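Local coordinates for ESX-1 secretion system protein EccA1 (Mycobacterium tuberculosis, PDB 4F3V) that probably supplies energy, as a cytosolic ATPase of the ESX-1 type VII secretion system, for exporting virulence factors, here represented by its N-terminal TPR domain, at residues A131-E134 / H135-A138; K159-G162 / K163-D166. One frame throughout, in Å; residues are numbered along the deposited sequence.

How the contacts relate
Contacts 1 and 2 illustrate how a helical-repeat domain starts its helices. Residues 131-138 come first along the chain and carry the loop after helix 118-125 into helix 134-147; residues 159-166 follow after helix 151-158 and lead into helix 167-183. Their centres lie about 11 Å apart, on the same side of the chain's centre, and they touch: W164 CZ2 of contact 2 lies 3.8 Å from A138 CB of contact 1, and P165 also packs on H135. Helix 167-183 receives side chains from both, so two inter-helix connections meet beside one helix in the N-terminal TPR domain of EccA1.

Contact 1 (A131-E134 / H135-A138); sequences AGSE and HLVA
S133 and L136 meet where the loop after helix 118-125 turns into helix 134-147, and with H135 they form the close-packed side of this helix start. S133 occupies the N-cap position, yet its hydroxyl makes no capping bond; OG instead rests 3.6 Å from L136 CD1, with CB of the serine beside the same methyl group. The serine carbonyl serves the first turn: S133 O receives a weak, strongly bent bond from L136 N at 3.0 Å. A second weak bond comes to it from V137 N, straighter but long. The first i to i+4 bond of good geometry here is A138 N to E134 O, 2.9 Å long with an N-H...O angle of 164°. Buried L136 continues inward onto L102 and M106 of helix 101-115 and L169 of helix 167-183.

H135 folds back over the loop, CG lying between the backbone N and the carbonyl carbon (chi1 63°), which brings the imidazole alongside the S133-E134 backbone. G132 O approaches the ring at its edge and in its plane, 3.8 Å from CE1, a close approach of a carbonyl to the ring edge. Beyond the segment, W164 packs on the CB and backbone of H135, and L169 also meets its side chain.

The other side is looser, made by G132 and E134, both exposed. The glutamate chain bends and runs back along the loop, leaving E134 OE1 5.3 Å from H135 ND1. At that separation the carboxylate makes no salt bridge but might modestly favour a protonated imidazole. Chemically, then, this helix start relies on one carbonyl shared by two weak bonds, followed by a single good bond to E134 O, and on apolar contact, with the serine hydroxyl lying against a leucine methyl instead of capping an amide.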
loop_
_atom_site.group_PDB
_atom_site.type_symbol
_atom_site.label_atom_id
_atom_site.label_comp_id
_atom_site.label_asym_id
_atom_site.label_seq_id
_atom_site.Cartn_x
_atom_site.Cartn_y
_atom_site.Cartn_z
ATOM N N ALA A 131 1.423 3.640 -19.390
ATOM C CA ALA A 131 0.539 2.909 -20.279
ATOM C C ALA A 131 -0.897 2.770 -19.747
ATOM O O ALA A 131 -1.334 1.674 -19.359
ATOM C CB ALA A 131 1.168 1.529 -20.552
ATOM N N GLY A 132 -1.602 3.897 -19.729
ATOM C CA GLY A 132 -2.989 3.986 -19.231
ATOM C C GLY A 132 -3.218 3.741 -17.733
ATOM O O GLY A 132 -4.344 3.692 -17.298
ATOM N N SER A 133 -2.158 3.588 -16.949
ATOM C CA SER A 133 -2.281 3.385 -15.507
ATOM C C SER A 133 -1.642 4.507 -14.701
ATOM O O SER A 133 -1.162 4.274 -13.609
ATOM C CB SER A 133 -1.664 2.025 -15.114
ATOM O OG SER A 133 -2.502 0.974 -15.592
ATOM N N GLU A 134 -1.673 5.729 -15.227
ATOM C CA GLU A 134 -0.987 6.845 -14.598
ATOM C C GLU A 134 -1.496 7.080 -13.168
ATOM O O GLU A 134 -0.729 7.390 -12.265
ATOM C CB GLU A 134 -1.194 8.127 -15.411
ATOM C CG GLU A 134 -0.457 8.165 -16.749
ATOM C CD GLU A 134 -1.264 7.608 -17.918
ATOM O OE1 GLU A 134 -2.308 6.931 -17.714
ATOM O OE2 GLU A 134 -0.846 7.881 -19.068
ATOM N N HIS A 135 -2.802 6.937 -12.990
ATOM C CA HIS A 135 -3.441 7.123 -11.702
ATOM C C HIS A 135 -2.951 6.149 -10.659
ATOM O O HIS A 135 -2.845 6.502 -9.492
ATOM C CB HIS A 135 -4.949 7.006 -11.882
ATOM C CG HIS A 135 -5.402 5.639 -12.372
ATOM N ND1 HIS A 135 -5.264 5.236 -13.666
ATOM C CD2 HIS A 135 -5.980 4.572 -11.689
ATOM C CE1 HIS A 135 -5.739 3.984 -13.795
ATOM N NE2 HIS A 135 -6.181 3.576 -12.588
ATOM N N LEU A 136 -2.635 4.920 -11.078
ATOM C CA LEU A 136 -2.098 3.915 -10.170
ATOM C C LEU A 136 -0.717 4.281 -9.671
ATOM O O LEU A 136 -0.427 4.126 -8.488
ATOM C CB LEU A 136 -2.032 2.550 -10.835
ATOM C CG LEU A 136 -3.362 1.844 -11.065
ATOM C CD1 LEU A 136 -3.134 0.666 -12.019
ATOM C CD2 LEU A 136 -3.999 1.417 -9.753
ATOM N N VAL A 137 0.137 4.765 -10.562
ATOM C CA VAL A 137 1.453 5.271 -10.164
ATOM C C VAL A 137 1.329 6.502 -9.271
ATOM O O VAL A 137 2.057 6.600 -8.300
ATOM C CB VAL A 137 2.362 5.571 -11.377
ATOM C CG1 VAL A 137 3.639 6.313 -10.957
ATOM C CG2 VAL A 137 2.675 4.260 -12.092
ATOM N N ALA A 138 0.410 7.416 -9.586
ATOM C CA ALA A 138 0.170 8.576 -8.717
ATOM C C ALA A 138 -0.234 8.119 -7.334
ATOM O O ALA A 138 0.291 8.621 -6.336
ATOM C CB ALA A 138 -0.868 9.523 -9.297
#

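Contact 2 (K159-G162 / K163-D166); sequences KSAG and KWPD
K163 and W164 fold back on S160 and A161 through two successive backbone turns, a short 3-10 passage in the connection between helix 151-158 and helix 167-183 of this TPR domain. At K163 the backbone does the work: its N-H points to S160 O, 3.0 Å away and nearly straight at 164°, closing the first turn. The aliphatic base of the lysine, CB, lies 3.6 Å from the same S160 O, while the chain bends at chi3 and chi4 and carries its end away from the turn.

W164 closes the second turn and adds most of the side-chain contact. Its N donates to A161 O at 3.0 Å, arriving from well above the carbonyl plane. The torsion that sets CG anti to the carbonyl carbon (chi1 -67°) folds the indole back across A161. A161 CA sits over one face, 3.5 Å from the centroid of the five-membered ring and just 7° off its normal, a CH-pi contact; A161 CB extends the apolar coverage toward CE2 and CD2. The polar edge of the indole has its own partner in the turn: NE1 donates a weak, bent hydrogen bond to S160 OG, 3.4 Å away and close to the ring plane. The benzo end reaches helix 134-147, and A173 of helix 167-183 packs on both W164 and A161.

P165 follows, with its side chain directed away from 159-162. D166 takes the N-cap of helix 167-183, where its OD1 accepts a hydrogen bond from L169 N and a weaker one from F168 N.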
loop_
_atom_site.group_PDB
_atom_site.type_symbol
_atom_site.label_atom_id
_atom_site.label_comp_id
_atom_site.label_asym_id
_atom_site.label_seq_id
_atom_site.Cartn_x
_atom_site.Cartn_y
_atom_site.Cartn_z
ATOM N N LYS A 159 -4.116 15.578 -6.170
ATOM C CA LYS A 159 -4.996 16.743 -6.345
ATOM C C LYS A 159 -5.855 16.630 -7.596
ATOM O O LYS A 159 -6.909 17.235 -7.669
ATOM C CB LYS A 159 -4.216 18.057 -6.350
ATOM C CG LYS A 159 -3.180 18.209 -7.469
ATOM C CD LYS A 159 -2.450 19.560 -7.360
ATOM C CE LYS A 159 -1.241 19.667 -8.297
ATOM N NZ LYS A 159 -0.510 20.948 -8.020
ATOM N N SER A 160 -5.387 15.849 -8.564
ATOM C CA SER A 160 -6.086 15.563 -9.817
ATOM C C SER A 160 -7.087 14.395 -9.774
ATOM O O SER A 160 -7.570 13.970 -10.827
ATOM C CB SER A 160 -5.019 15.154 -10.861
ATOM O OG SER A 160 -4.322 13.971 -10.435
ATOM N N ALA A 161 -7.362 13.841 -8.597
ATOM C CA ALA A 161 -8.050 12.557 -8.498
ATOM C C ALA A 161 -9.502 12.613 -8.984
ATOM O O ALA A 161 -10.080 11.588 -9.324
ATOM C CB ALA A 161 -7.981 12.039 -7.071
ATOM N N GLY A 162 -10.083 13.804 -9.035
ATOM C CA GLY A 162 -11.431 13.982 -9.604
ATOM C C GLY A 162 -11.546 13.467 -11.030
ATOM O O GLY A 162 -12.625 13.105 -11.468
ATOM N N LYS A 163 -10.418 13.403 -11.736
ATOM C CA LYS A 163 -10.360 12.965 -13.125
ATOM C C LYS A 163 -9.937 11.498 -13.295
ATOM O O LYS A 163 -9.709 11.049 -14.418
ATOM C CB LYS A 163 -9.394 13.880 -13.912
ATOM C CG LYS A 163 -9.909 15.296 -14.182
ATOM C CD LYS A 163 -8.770 16.260 -14.581
ATOM C CE LYS A 163 -7.866 15.763 -15.709
ATOM N NZ LYS A 163 -8.565 15.739 -17.029
ATOM N N TRP A 164 -9.828 10.735 -12.213
ATOM C CA TRP A 164 -9.430 9.334 -12.353
ATOM C C TRP A 164 -10.571 8.445 -12.819
ATOM O O TRP A 164 -11.728 8.735 -12.521
ATOM C CB TRP A 164 -8.870 8.835 -11.039
ATOM C CG TRP A 164 -7.571 9.498 -10.669
ATOM C CD1 TRP A 164 -6.957 10.596 -11.277
ATOM C CD2 TRP A 164 -6.711 9.161 -9.554
ATOM N NE1 TRP A 164 -5.788 10.912 -10.652
ATOM C CE2 TRP A 164 -5.575 10.094 -9.614
ATOM C CE3 TRP A 164 -6.742 8.198 -8.565
ATOM C CZ2 TRP A 164 -4.564 10.057 -8.710
ATOM C CZ3 TRP A 164 -5.702 8.172 -7.652
ATOM C CH2 TRP A 164 -4.636 9.087 -7.721
ATOM N N PRO A 165 -10.261 7.341 -13.544
ATOM C CA PRO A 165 -11.348 6.416 -13.931
ATOM C C PRO A 165 -11.904 5.666 -12.705
ATOM O O PRO A 165 -13.113 5.676 -12.404
ATOM C CB PRO A 165 -10.656 5.400 -14.875
ATOM C CG PRO A 165 -9.334 6.002 -15.216
ATOM C CD PRO A 165 -8.958 6.885 -14.060
ATOM N N ASP A 166 -10.962 5.083 -11.980
ATOM C CA ASP A 166 -11.216 4.130 -10.937
ATOM C C ASP A 166 -11.759 4.909 -9.738
ATOM O O ASP A 166 -11.020 5.633 -9.084
ATOM C CB ASP A 166 -9.882 3.442 -10.651
ATOM C CG ASP A 166 -9.982 2.375 -9.607
ATOM O OD1 ASP A 166 -10.979 2.386 -8.868
ATOM O OD2 ASP A 166 -9.045 1.537 -9.531
#